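Local coordinates for NOL1/NOP2/sun family protein (Enterococcus faecium, PDB 3M4X) that probably methylates ribosomal RNA, transferring a methyl group from S-adenosylmethionine to a cytosine as in other RsmB/RsmF-type enzymes, at residues Y88-A94 / P116-Q122; A100-K104 / D177-V181; V109-A115 / L132-E137; P165-V169 / S219-M223. Numbering follows the deposited sequence.

Contact 1 (Y88-A94 / P116-Q122); sequences YSQEPSA and PGGKSTQ
This contact sets the end of an N-terminal strand, 88-89, and the loop after it against the glycine-rich loop and first helical turn (118-122) of a Rossmann-like methyltransferase domain, the sequence that in this superfamily usually borders the S-adenosylmethionine pocket. The closest CA pair is Q90 and G118, 6.0 Å apart. Y88 (chi1 t, chi2 96°) reaches the N-terminal end of the helix, its OH 3.1 Å from G117 C. A CB on G117, the N-cap residue, would clash with that hydroxyl, and its phi/psi of 129/12 independently calls for glycine. T121 CG2 makes a CH-pi contact over the Y88 ring face, 3.9 Å from the centroid. Q90 extends with chi1 and chi2 both t, and R41 binds its OE1. K119 starts away from Y88-A94, but its m, p, t, m chain brings CE to 4.1 Å from A94 CB. Q122 (chi1 p, chi2 t) turns its end toward Q90, and Q90 NE2 donates to Q122 OE1 at 2.8 Å.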
loop_
_atom_site.group_PDB
_atom_site.type_symbol
_atom_site.label_atom_id
_atom_site.label_comp_id
_atom_site.label_asym_id
_atom_site.label_seq_id
_atom_site.Cartn_x
_atom_site.Cartn_y
_atom_site.Cartn_z
ATOM N N TYR A 88 3.813 -0.976 9.387
ATOM C CA TYR A 88 4.170 -1.393 8.042
ATOM C C TYR A 88 5.609 -0.959 7.818
ATOM O O TYR A 88 5.923 0.231 7.908
ATOM C CB TYR A 88 3.260 -0.729 7.001
ATOM C CG TYR A 88 3.247 -1.462 5.690
ATOM C CD1 TYR A 88 2.250 -2.385 5.409
ATOM C CD2 TYR A 88 4.248 -1.257 4.736
ATOM C CE1 TYR A 88 2.238 -3.077 4.219
ATOM C CE2 TYR A 88 4.240 -1.948 3.538
ATOM C CZ TYR A 88 3.233 -2.860 3.291
ATOM O OH TYR A 88 3.203 -3.561 2.113
ATOM N N SER A 89 6.494 -1.911 7.561
ATOM C CA SER A 89 7.883 -1.542 7.294
ATOM C C SER A 89 8.029 -1.067 5.853
ATOM O O SER A 89 7.501 -1.676 4.928
ATOM C CB SER A 89 8.859 -2.678 7.626
ATOM O OG SER A 89 8.568 -3.844 6.884
ATOM N N GLN A 90 8.726 0.051 5.691
ATOM C CA GLN A 90 8.877 0.714 4.401
ATOM C C GLN A 90 10.145 1.553 4.460
ATOM O O GLN A 90 10.382 2.252 5.450
ATOM C CB GLN A 90 7.676 1.617 4.132
ATOM C CG GLN A 90 7.691 2.242 2.760
ATOM C CD GLN A 90 6.528 3.168 2.517
ATOM O OE1 GLN A 90 5.918 3.686 3.457
ATOM N NE2 GLN A 90 6.213 3.391 1.249
ATOM N N GLU A 91 10.978 1.485 3.426
ATOM C CA GLU A 91 12.238 2.220 3.481
ATOM C C GLU A 91 11.951 3.714 3.389
ATOM O O GLU A 91 11.035 4.129 2.690
ATOM C CB GLU A 91 13.212 1.741 2.407
ATOM C CG GLU A 91 13.133 2.473 1.094
ATOM C CD GLU A 91 14.135 3.606 0.993
ATOM O OE1 GLU A 91 14.877 3.878 1.971
ATOM O OE2 GLU A 91 14.175 4.221 -0.083
ATOM N N PRO A 92 12.700 4.521 4.150
ATOM C CA PRO A 92 12.446 5.956 4.335
ATOM C C PRO A 92 12.247 6.815 3.089
ATOM O O PRO A 92 11.337 7.648 3.097
ATOM C CB PRO A 92 13.658 6.412 5.146
ATOM C CG PRO A 92 13.922 5.225 6.011
ATOM C CD PRO A 92 13.666 4.017 5.142
ATOM N N SER A 93 13.046 6.644 2.046
ATOM C CA SER A 93 12.836 7.471 0.865
ATOM C C SER A 93 11.613 7.022 0.066
ATOM O O SER A 93 10.958 7.829 -0.591
ATOM C CB SER A 93 14.096 7.561 -0.013
ATOM O OG SER A 93 14.241 6.442 -0.865
ATOM N N ALA A 94 11.307 5.735 0.125
ATOM C CA ALA A 94 10.121 5.212 -0.555
ATOM C C ALA A 94 8.836 5.871 -0.024
ATOM O O ALA A 94 7.854 6.028 -0.751
ATOM C CB ALA A 94 10.051 3.695 -0.416
ATOM N N PRO A 116 5.191 -4.338 -2.876
ATOM C CA PRO A 116 4.572 -5.163 -1.827
ATOM C C PRO A 116 3.349 -4.533 -1.150
ATOM O O PRO A 116 2.567 -5.252 -0.509
ATOM C CB PRO A 116 5.693 -5.322 -0.788
ATOM C CG PRO A 116 6.896 -4.633 -1.346
ATOM C CD PRO A 116 6.433 -3.702 -2.406
ATOM N N GLY A 117 3.193 -3.216 -1.278
ATOM C CA GLY A 117 2.018 -2.524 -0.772
ATOM C C GLY A 117 2.379 -1.325 0.096
ATOM O O GLY A 117 1.526 -0.771 0.781
ATOM N N GLY A 118 3.645 -0.927 0.065
ATOM C CA GLY A 118 4.102 0.234 0.809
ATOM C C GLY A 118 3.296 1.486 0.505
ATOM O O GLY A 118 2.841 2.181 1.409
ATOM N N LYS A 119 3.098 1.786 -0.773
ATOM C CA LYS A 119 2.363 2.999 -1.126
ATOM C C LYS A 119 0.839 2.875 -1.000
ATOM O O LYS A 119 0.183 3.829 -0.583
ATOM C CB LYS A 119 2.778 3.502 -2.515
ATOM C CG LYS A 119 4.275 3.800 -2.626
ATOM C CD LYS A 119 5.083 2.506 -2.708
ATOM C CE LYS A 119 6.580 2.713 -2.464
ATOM N NZ LYS A 119 7.282 3.270 -3.652
ATOM N N SER A 120 0.270 1.712 -1.330
ATOM C CA SER A 120 -1.181 1.578 -1.306
ATOM C C SER A 120 -1.594 1.810 0.114
ATOM O O SER A 120 -2.644 2.370 0.411
ATOM C CB SER A 120 -1.632 0.171 -1.702
ATOM O OG SER A 120 -0.964 -0.276 -2.852
ATOM N N THR A 121 -0.723 1.354 0.990
ATOM C CA THR A 121 -0.997 1.299 2.402
ATOM C C THR A 121 -0.949 2.722 2.977
ATOM O O THR A 121 -1.771 3.081 3.810
ATOM C CB THR A 121 -0.016 0.276 3.041
ATOM O OG1 THR A 121 -0.752 -0.841 3.568
ATOM C CG2 THR A 121 0.861 0.904 4.073
ATOM N N GLN A 122 -0.050 3.570 2.476
ATOM C CA GLN A 122 -0.122 4.973 2.893
ATOM C C GLN A 122 -1.301 5.732 2.261
ATOM O O GLN A 122 -1.866 6.644 2.877
ATOM C CB GLN A 122 1.230 5.740 2.803
ATOM C CG GLN A 122 1.987 5.642 1.519
ATOM C CD GLN A 122 3.497 5.977 1.655
ATOM O OE1 GLN A 122 4.321 5.425 0.911
ATOM N NE2 GLN A 122 3.853 6.899 2.578
#

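Contact 2 (A100-K104 / D177-V181); sequences AAAAK and DRIVV
The segment A100-K104 completes a helix and turns away from it: A100 and A101 are helical, A102 leaves with positive phi (35/62), and A103 and K104 continue in extended conformation. Opposite lies the strand R178-V181, extended throughout, which follows a corner in the chain at D177. It belongs to the central sheet of the Rossmann-like methyltransferase fold, so the contact packs the end of helix 95-101 on one face of that sheet. The closest CA pairs run A101 with V180 at 7.1 Å and A103 with R178 at 7.2 Å, so the two chains run in opposite senses. Strand alternation turns R178 and V180 toward the alanines, while I179 lies on the other face, where it meets L110 and M223. V180 takes chi1 t and sets CG2 3.8 Å from A101 CB, an apolar contact that L123 and I231 help to enclose. R178 leaves the strand with chi1 and chi2 t, then bends at chi3 (-120°), which carries its aliphatic part beneath A103 and its guanidinium to the helix end. There NH1 forms a salt bridge with E107, and one face of the group lies against A102 O. Its CD is 3.7 Å from A103 CA. R178 NE also gives a weak hydrogen bond to the helix-terminal carbonyl A101 O, at 2.7 Å but with an N-H...O angle of only 122°.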
loop_
_atom_site.group_PDB
_atom_site.type_symbol
_atom_site.label_atom_id
_atom_site.label_comp_id
_atom_site.label_asym_id
_atom_site.label_seq_id
_atom_site.Cartn_x
_atom_site.Cartn_y
_atom_site.Cartn_z
ATOM N N ALA A 100 3.781 12.368 -1.390
ATOM C CA ALA A 100 3.555 13.229 -2.557
ATOM C C ALA A 100 2.140 13.075 -3.097
ATOM O O ALA A 100 1.506 14.050 -3.493
ATOM C CB ALA A 100 4.549 12.908 -3.649
ATOM N N ALA A 101 1.655 11.840 -3.091
ATOM C CA ALA A 101 0.361 11.511 -3.670
ATOM C C ALA A 101 -0.789 12.203 -2.965
ATOM O O ALA A 101 -1.763 12.585 -3.610
ATOM C CB ALA A 101 0.149 9.994 -3.690
ATOM N N ALA A 102 -0.675 12.362 -1.649
ATOM C CA ALA A 102 -1.731 12.982 -0.838
ATOM C C ALA A 102 -3.154 12.673 -1.331
ATOM O O ALA A 102 -3.913 13.570 -1.711
ATOM C CB ALA A 102 -1.520 14.479 -0.735
ATOM N N ALA A 103 -3.506 11.394 -1.310
ATOM C CA ALA A 103 -4.862 10.966 -1.608
ATOM C C ALA A 103 -5.831 11.601 -0.608
ATOM O O ALA A 103 -5.481 11.858 0.539
ATOM C CB ALA A 103 -4.946 9.460 -1.528
ATOM N N LYS A 104 -7.058 11.842 -1.042
ATOM C CA LYS A 104 -8.058 12.435 -0.172
ATOM C C LYS A 104 -9.203 11.459 0.055
ATOM O O LYS A 104 -9.563 10.699 -0.843
ATOM C CB LYS A 104 -8.591 13.731 -0.783
ATOM C CG LYS A 104 -7.536 14.827 -0.964
ATOM C CD LYS A 104 -8.047 15.933 -1.890
ATOM C CE LYS A 104 -9.402 16.478 -1.434
ATOM N NZ LYS A 104 -10.023 17.403 -2.445
ATOM N N ASP A 177 -9.540 9.815 -9.863
ATOM C CA ASP A 177 -9.040 11.117 -9.424
ATOM C C ASP A 177 -7.523 11.155 -9.349
ATOM O O ASP A 177 -6.911 12.206 -9.461
ATOM C CB ASP A 177 -9.569 11.440 -8.028
ATOM C CG ASP A 177 -11.048 11.636 -8.010
ATOM O OD1 ASP A 177 -11.487 12.673 -8.539
ATOM O OD2 ASP A 177 -11.769 10.759 -7.473
ATOM N N ARG A 178 -6.913 10.003 -9.143
ATOM C CA ARG A 178 -5.533 9.999 -8.716
ATOM C C ARG A 178 -4.915 8.669 -9.050
ATOM O O ARG A 178 -5.505 7.618 -8.782
ATOM C CB ARG A 178 -5.500 10.227 -7.209
ATOM C CG ARG A 178 -4.155 10.549 -6.582
ATOM C CD ARG A 178 -4.430 11.359 -5.288
ATOM N NE ARG A 178 -3.787 12.652 -5.387
ATOM C CZ ARG A 178 -4.412 13.808 -5.511
ATOM N NH1 ARG A 178 -5.726 13.874 -5.526
ATOM N NH2 ARG A 178 -3.698 14.909 -5.610
ATOM N N ILE A 179 -3.740 8.713 -9.668
ATOM C CA ILE A 179 -3.041 7.487 -10.011
ATOM C C ILE A 179 -1.572 7.554 -9.623
ATOM O O ILE A 179 -0.877 8.519 -9.929
ATOM C CB ILE A 179 -3.167 7.154 -11.519
ATOM C CG1 ILE A 179 -4.639 7.045 -11.937
ATOM C CG2 ILE A 179 -2.402 5.868 -11.851
ATOM C CD1 ILE A 179 -4.832 6.716 -13.431
ATOM N N VAL A 180 -1.108 6.512 -8.954
ATOM C CA VAL A 180 0.273 6.417 -8.558
ATOM C C VAL A 180 0.937 5.324 -9.373
ATOM O O VAL A 180 0.511 4.162 -9.362
ATOM C CB VAL A 180 0.405 6.086 -7.069
ATOM C CG1 VAL A 180 1.856 5.844 -6.705
ATOM C CG2 VAL A 180 -0.200 7.198 -6.232
ATOM N N VAL A 181 1.986 5.718 -10.080
ATOM C CA VAL A 181 2.783 4.818 -10.887
ATOM C C VAL A 181 4.209 4.774 -10.334
ATOM O O VAL A 181 5.033 5.643 -10.628
ATOM C CB VAL A 181 2.840 5.302 -12.345
ATOM C CG1 VAL A 181 3.628 4.310 -13.211
ATOM C CG2 VAL A 181 1.436 5.500 -12.890
#

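Contact 3 (V109-A115 / L132-E137); sequences VLDLCAA and LLVTNE
Unusually, the pairing outlasts the strand: past D111, the backbone of L112-A115 keeps bonding to N136 and E137, partly through their side chains. N136 (chi1 t) donates from ND2 to L112 O at 3.0 Å and to H163 O; A114 N reaches N136 O at 2.9 Å, and A115 N reaches E137 (chi1 t, chi2 p) OE1 at 3.0 Å. Upstream, 109-111 and 132-136 are parallel neighbours of a beta-alpha-beta crossover, their axes 4.8 Å apart at 17°. V109, L110 and D111 pair with L133, V134 and T135, through V109 N to L132 O and V134 N to V109 O (both 2.8 Å), D111 N to V134 O and N136 N to D111 O (both 2.9 Å). L110 and V134 share one face, the others the opposite one, where S120 binds D111. Class I methyltransferases commonly bind the cofactor ribose through an acid ending this second strand; OE1 of E137 takes the A115 amide and OE2 that of F139, fixing the carboxylate, consistent with such a role.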
loop_
_atom_site.group_PDB
_atom_site.type_symbol
_atom_site.label_atom_id
_atom_site.label_comp_id
_atom_site.label_asym_id
_atom_site.label_seq_id
_atom_site.Cartn_x
_atom_site.Cartn_y
_atom_site.Cartn_z
ATOM N N VAL A 109 -8.857 6.155 -6.421
ATOM C CA VAL A 109 -7.399 6.168 -6.451
ATOM C C VAL A 109 -6.853 4.860 -7.004
ATOM O O VAL A 109 -7.319 3.795 -6.654
ATOM C CB VAL A 109 -6.799 6.427 -5.027
ATOM C CG1 VAL A 109 -5.273 6.449 -5.070
ATOM C CG2 VAL A 109 -7.345 7.711 -4.432
ATOM N N LEU A 110 -5.856 4.949 -7.877
ATOM C CA LEU A 110 -5.245 3.751 -8.442
ATOM C C LEU A 110 -3.769 3.687 -8.062
ATOM O O LEU A 110 -3.052 4.662 -8.210
ATOM C CB LEU A 110 -5.409 3.734 -9.975
ATOM C CG LEU A 110 -4.723 2.594 -10.746
ATOM C CD1 LEU A 110 -5.343 1.252 -10.377
ATOM C CD2 LEU A 110 -4.820 2.818 -12.250
ATOM N N ASP A 111 -3.351 2.547 -7.527
ATOM C CA ASP A 111 -1.942 2.217 -7.343
ATOM C C ASP A 111 -1.618 1.168 -8.401
ATOM O O ASP A 111 -1.962 -0.009 -8.250
ATOM C CB ASP A 111 -1.700 1.640 -5.947
ATOM C CG ASP A 111 -0.219 1.608 -5.571
ATOM O OD1 ASP A 111 0.101 1.259 -4.409
ATOM O OD2 ASP A 111 0.634 1.928 -6.430
ATOM N N LEU A 112 -0.974 1.594 -9.476
ATOM C CA LEU A 112 -0.873 0.763 -10.678
ATOM C C LEU A 112 0.166 -0.369 -10.603
ATOM O O LEU A 112 -0.068 -1.469 -11.090
ATOM C CB LEU A 112 -0.647 1.650 -11.903
ATOM C CG LEU A 112 -0.691 1.016 -13.291
ATOM C CD1 LEU A 112 -2.036 0.357 -13.574
ATOM C CD2 LEU A 112 -0.405 2.073 -14.321
ATOM N N CYS A 113 1.306 -0.104 -9.981
ATOM C CA CYS A 113 2.321 -1.136 -9.777
ATOM C C CYS A 113 2.594 -1.288 -8.284
ATOM O O CYS A 113 3.533 -0.695 -7.758
ATOM C CB CYS A 113 3.599 -0.744 -10.525
ATOM S SG CYS A 113 3.281 -0.198 -12.215
ATOM N N ALA A 114 1.796 -2.112 -7.614
ATOM C CA ALA A 114 1.528 -1.887 -6.185
ATOM C C ALA A 114 2.274 -2.717 -5.141
ATOM O O ALA A 114 2.448 -2.254 -4.026
ATOM C CB ALA A 114 0.048 -1.956 -5.928
ATOM N N ALA A 115 2.691 -3.933 -5.483
ATOM C CA ALA A 115 3.438 -4.781 -4.543
ATOM C C ALA A 115 4.774 -4.143 -4.139
ATOM O O ALA A 115 5.429 -3.498 -4.955
ATOM C CB ALA A 115 3.670 -6.156 -5.136
ATOM N N LEU A 132 -12.557 4.908 -3.069
ATOM C CA LEU A 132 -12.229 3.606 -3.625
ATOM C C LEU A 132 -10.758 3.535 -3.994
ATOM O O LEU A 132 -10.263 4.347 -4.767
ATOM C CB LEU A 132 -13.068 3.330 -4.867
ATOM C CG LEU A 132 -12.678 2.095 -5.682
ATOM C CD1 LEU A 132 -12.902 0.802 -4.903
ATOM C CD2 LEU A 132 -13.421 2.050 -7.006
ATOM N N LEU A 133 -10.066 2.544 -3.452
ATOM C CA LEU A 133 -8.653 2.362 -3.737
ATOM C C LEU A 133 -8.537 1.114 -4.575
ATOM O O LEU A 133 -8.793 0.018 -4.079
ATOM C CB LEU A 133 -7.871 2.152 -2.429
ATOM C CG LEU A 133 -6.352 2.389 -2.316
ATOM C CD1 LEU A 133 -5.684 1.326 -1.448
ATOM C CD2 LEU A 133 -5.636 2.507 -3.637
ATOM N N VAL A 134 -8.163 1.244 -5.838
ATOM C CA VAL A 134 -7.806 0.028 -6.553
ATOM C C VAL A 134 -6.292 -0.148 -6.654
ATOM O O VAL A 134 -5.544 0.773 -6.990
ATOM C CB VAL A 134 -8.646 -0.257 -7.855
ATOM C CG1 VAL A 134 -9.657 0.843 -8.142
ATOM C CG2 VAL A 134 -7.773 -0.596 -9.038
ATOM N N THR A 135 -5.854 -1.337 -6.267
ATOM C CA THR A 135 -4.446 -1.620 -6.098
ATOM C C THR A 135 -4.137 -2.787 -6.992
ATOM O O THR A 135 -4.629 -3.890 -6.783
ATOM C CB THR A 135 -4.129 -2.036 -4.660
ATOM O OG1 THR A 135 -4.863 -1.219 -3.749
ATOM C CG2 THR A 135 -2.682 -1.856 -4.396
ATOM N N ASN A 136 -3.329 -2.534 -8.005
ATOM C CA ASN A 136 -3.039 -3.539 -8.995
ATOM C C ASN A 136 -1.595 -4.036 -8.905
ATOM O O ASN A 136 -0.669 -3.253 -8.716
ATOM C CB ASN A 136 -3.314 -2.971 -10.385
ATOM C CG ASN A 136 -2.910 -3.931 -11.490
ATOM O OD1 ASN A 136 -3.617 -4.897 -11.780
ATOM N ND2 ASN A 136 -1.761 -3.676 -12.103
ATOM N N GLU A 137 -1.418 -5.344 -9.040
ATOM C CA GLU A 137 -0.094 -5.948 -9.125
ATOM C C GLU A 137 -0.104 -6.942 -10.283
ATOM O O GLU A 137 -1.058 -7.703 -10.441
ATOM C CB GLU A 137 0.254 -6.651 -7.815
ATOM C CG GLU A 137 1.501 -7.498 -7.883
ATOM C CD GLU A 137 2.728 -6.721 -8.339
ATOM O OE1 GLU A 137 2.800 -5.493 -8.096
ATOM O OE2 GLU A 137 3.630 -7.348 -8.939
#

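Contact 4 (P165-V169 / S219-M223); sequences PAELV and SAIKM
Two helical turns, the start of helix 165-172 and the end of helix 205-222, pack side by side in the Rossmann-like methyltransferase domain, with A166 and S219 CA atoms 5.4 Å apart and those of V169 and M223 6.3 Å apart. Within P165-V169 the backbone bonds run from residue i+3 to i, L168 N to P165 O at 2.9 Å and V169 N to A166 O at 3.2 Å. P165 comes first, its CB 3.9 Å from S219 CB and its carbonyl O 4.1 Å from the CE of M223. A166 then lies close to S219, whose chi1 m rotamer brings OG to 3.4 Å from A166 CA; the short approach rests on two small residues. E167 points away and accepts the amide of A164. L168 (m, t) turns inward, and its CB meets the selenium of M223 at 3.7 Å. M223, a selenomethionine in this crystal, threads between the turns as an m, t, m chain. V169, with chi1 t, closes the interface: CG2 is 3.9 Å from S219 CB and 4.4 Å from M223 SE, while CG1 lies 4.1 Å from the CD of K222, at the exposed margin. Both helices rest on the central sheet, where M223 packs on F176 and I179, A220 meets V181 and L112, and L168 touches L112 and H163 in the loops at the strand ends.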
loop_
_atom_site.group_PDB
_atom_site.type_symbol
_atom_site.label_atom_id
_atom_site.label_comp_id
_atom_site.label_asym_id
_atom_site.label_seq_id
_atom_site.Cartn_x
_atom_site.Cartn_y
_atom_site.Cartn_z
ATOM N N PRO A 165 -1.246 -3.074 -16.791
ATOM C CA PRO A 165 -1.923 -1.780 -16.930
ATOM C C PRO A 165 -2.954 -1.725 -18.071
ATOM O O PRO A 165 -4.107 -1.360 -17.828
ATOM C CB PRO A 165 -0.764 -0.817 -17.187
ATOM C CG PRO A 165 0.376 -1.425 -16.443
ATOM C CD PRO A 165 0.204 -2.920 -16.592
ATOM N N ALA A 166 -2.552 -2.097 -19.283
ATOM C CA ALA A 166 -3.418 -1.969 -20.451
ATOM C C ALA A 166 -4.733 -2.727 -20.298
ATOM O O ALA A 166 -5.782 -2.272 -20.751
ATOM C CB ALA A 166 -2.675 -2.414 -21.734
ATOM N N GLU A 167 -4.678 -3.886 -19.662
ATOM C CA GLU A 167 -5.874 -4.681 -19.429
ATOM C C GLU A 167 -6.916 -3.944 -18.589
ATOM O O GLU A 167 -8.092 -4.282 -18.621
ATOM C CB GLU A 167 -5.498 -6.005 -18.764
ATOM C CG GLU A 167 -4.570 -6.849 -19.624
ATOM C CD GLU A 167 -4.035 -8.073 -18.905
ATOM O OE1 GLU A 167 -4.034 -8.085 -17.656
ATOM O OE2 GLU A 167 -3.601 -9.020 -19.599
ATOM N N LEU A 168 -6.488 -2.935 -17.843
ATOM C CA LEU A 168 -7.390 -2.228 -16.935
ATOM C C LEU A 168 -8.151 -1.109 -17.630
ATOM O O LEU A 168 -9.227 -0.706 -17.200
ATOM C CB LEU A 168 -6.604 -1.631 -15.764
ATOM C CG LEU A 168 -5.947 -2.586 -14.767
ATOM C CD1 LEU A 168 -5.126 -1.807 -13.743
ATOM C CD2 LEU A 168 -6.987 -3.470 -14.069
ATOM N N VAL A 169 -7.559 -0.591 -18.695
ATOM C CA VAL A 169 -8.093 0.568 -19.383
ATOM C C VAL A 169 -9.560 0.434 -19.772
ATOM O O VAL A 169 -10.354 1.321 -19.463
ATOM C CB VAL A 169 -7.256 0.902 -20.614
ATOM C CG1 VAL A 169 -7.900 2.036 -21.388
ATOM C CG2 VAL A 169 -5.848 1.256 -20.181
ATOM N N SER A 219 -0.980 3.854 -20.777
ATOM C CA SER A 219 -2.204 3.261 -20.262
ATOM C C SER A 219 -2.747 4.061 -19.081
ATOM O O SER A 219 -3.950 4.331 -19.000
ATOM C CB SER A 219 -1.976 1.810 -19.866
ATOM O OG SER A 219 -1.771 1.004 -21.008
ATOM N N ALA A 220 -1.853 4.442 -18.168
ATOM C CA ALA A 220 -2.250 5.148 -16.951
ATOM C C ALA A 220 -3.032 6.398 -17.283
ATOM O O ALA A 220 -4.108 6.637 -16.729
ATOM C CB ALA A 220 -1.008 5.506 -16.091
ATOM N N ILE A 221 -2.491 7.204 -18.189
ATOM C CA ILE A 221 -3.100 8.493 -18.490
ATOM C C ILE A 221 -4.539 8.375 -18.993
ATOM O O ILE A 221 -5.364 9.270 -18.751
ATOM C CB ILE A 221 -2.254 9.313 -19.473
ATOM C CG1 ILE A 221 -0.926 9.674 -18.820
ATOM C CG2 ILE A 221 -2.974 10.582 -19.859
ATOM C CD1 ILE A 221 -0.194 10.767 -19.512
ATOM N N LYS A 222 -4.852 7.269 -19.666
ATOM C CA LYS A 222 -6.221 7.049 -20.128
ATOM C C LYS A 222 -7.217 6.854 -18.964
ATOM O O LYS A 222 -8.438 7.046 -19.113
ATOM C CB LYS A 222 -6.282 5.858 -21.084
ATOM C CG LYS A 222 -5.413 6.007 -22.318
ATOM C CD LYS A 222 -5.725 4.901 -23.302
ATOM C CE LYS A 222 -4.550 4.598 -24.209
ATOM N NZ LYS A 222 -4.775 3.281 -24.892
HETATM N N MSE A 223 -6.707 6.481 -17.797
HETATM C CA MSE A 223 -7.598 6.200 -16.681
HETATM C C MSE A 223 -7.848 7.387 -15.761
HETATM O O MSE A 223 -8.508 7.259 -14.736
HETATM C CB MSE A 223 -7.104 4.971 -15.931
HETATM C CG MSE A 223 -7.141 3.750 -16.840
HETATM SE SE MSE A 223 -6.613 2.109 -15.971
HETATM C CE MSE A 223 -4.639 2.280 -16.026
#

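How the contacts relate
From the N terminus, strand 88-89 opens contact 1, and helix 95-101 and strand 108-111 open contacts 2 and 3 before 116-122 closes contact 1, joining the N-terminal strand to helix 118-127 of the methyltransferase domain. Contact 1 crosses contacts 2 and 3. Contact 3 closes at 132-137 and is nested within contact 2, which closes at 177-181. Contact 4 opens at 165-169, before that closure, and closes at 219-223, so it crosses contact 2 and follows contacts 1 and 3. S120 joins contacts 1 and 3 through D111, and L110 pairs with strand 176-182. R178 and V180 face A100-K104 while I179 and V181 pack on contact 4, so contacts 2 and 4 lie on opposite faces of the sheet that holds contact 3.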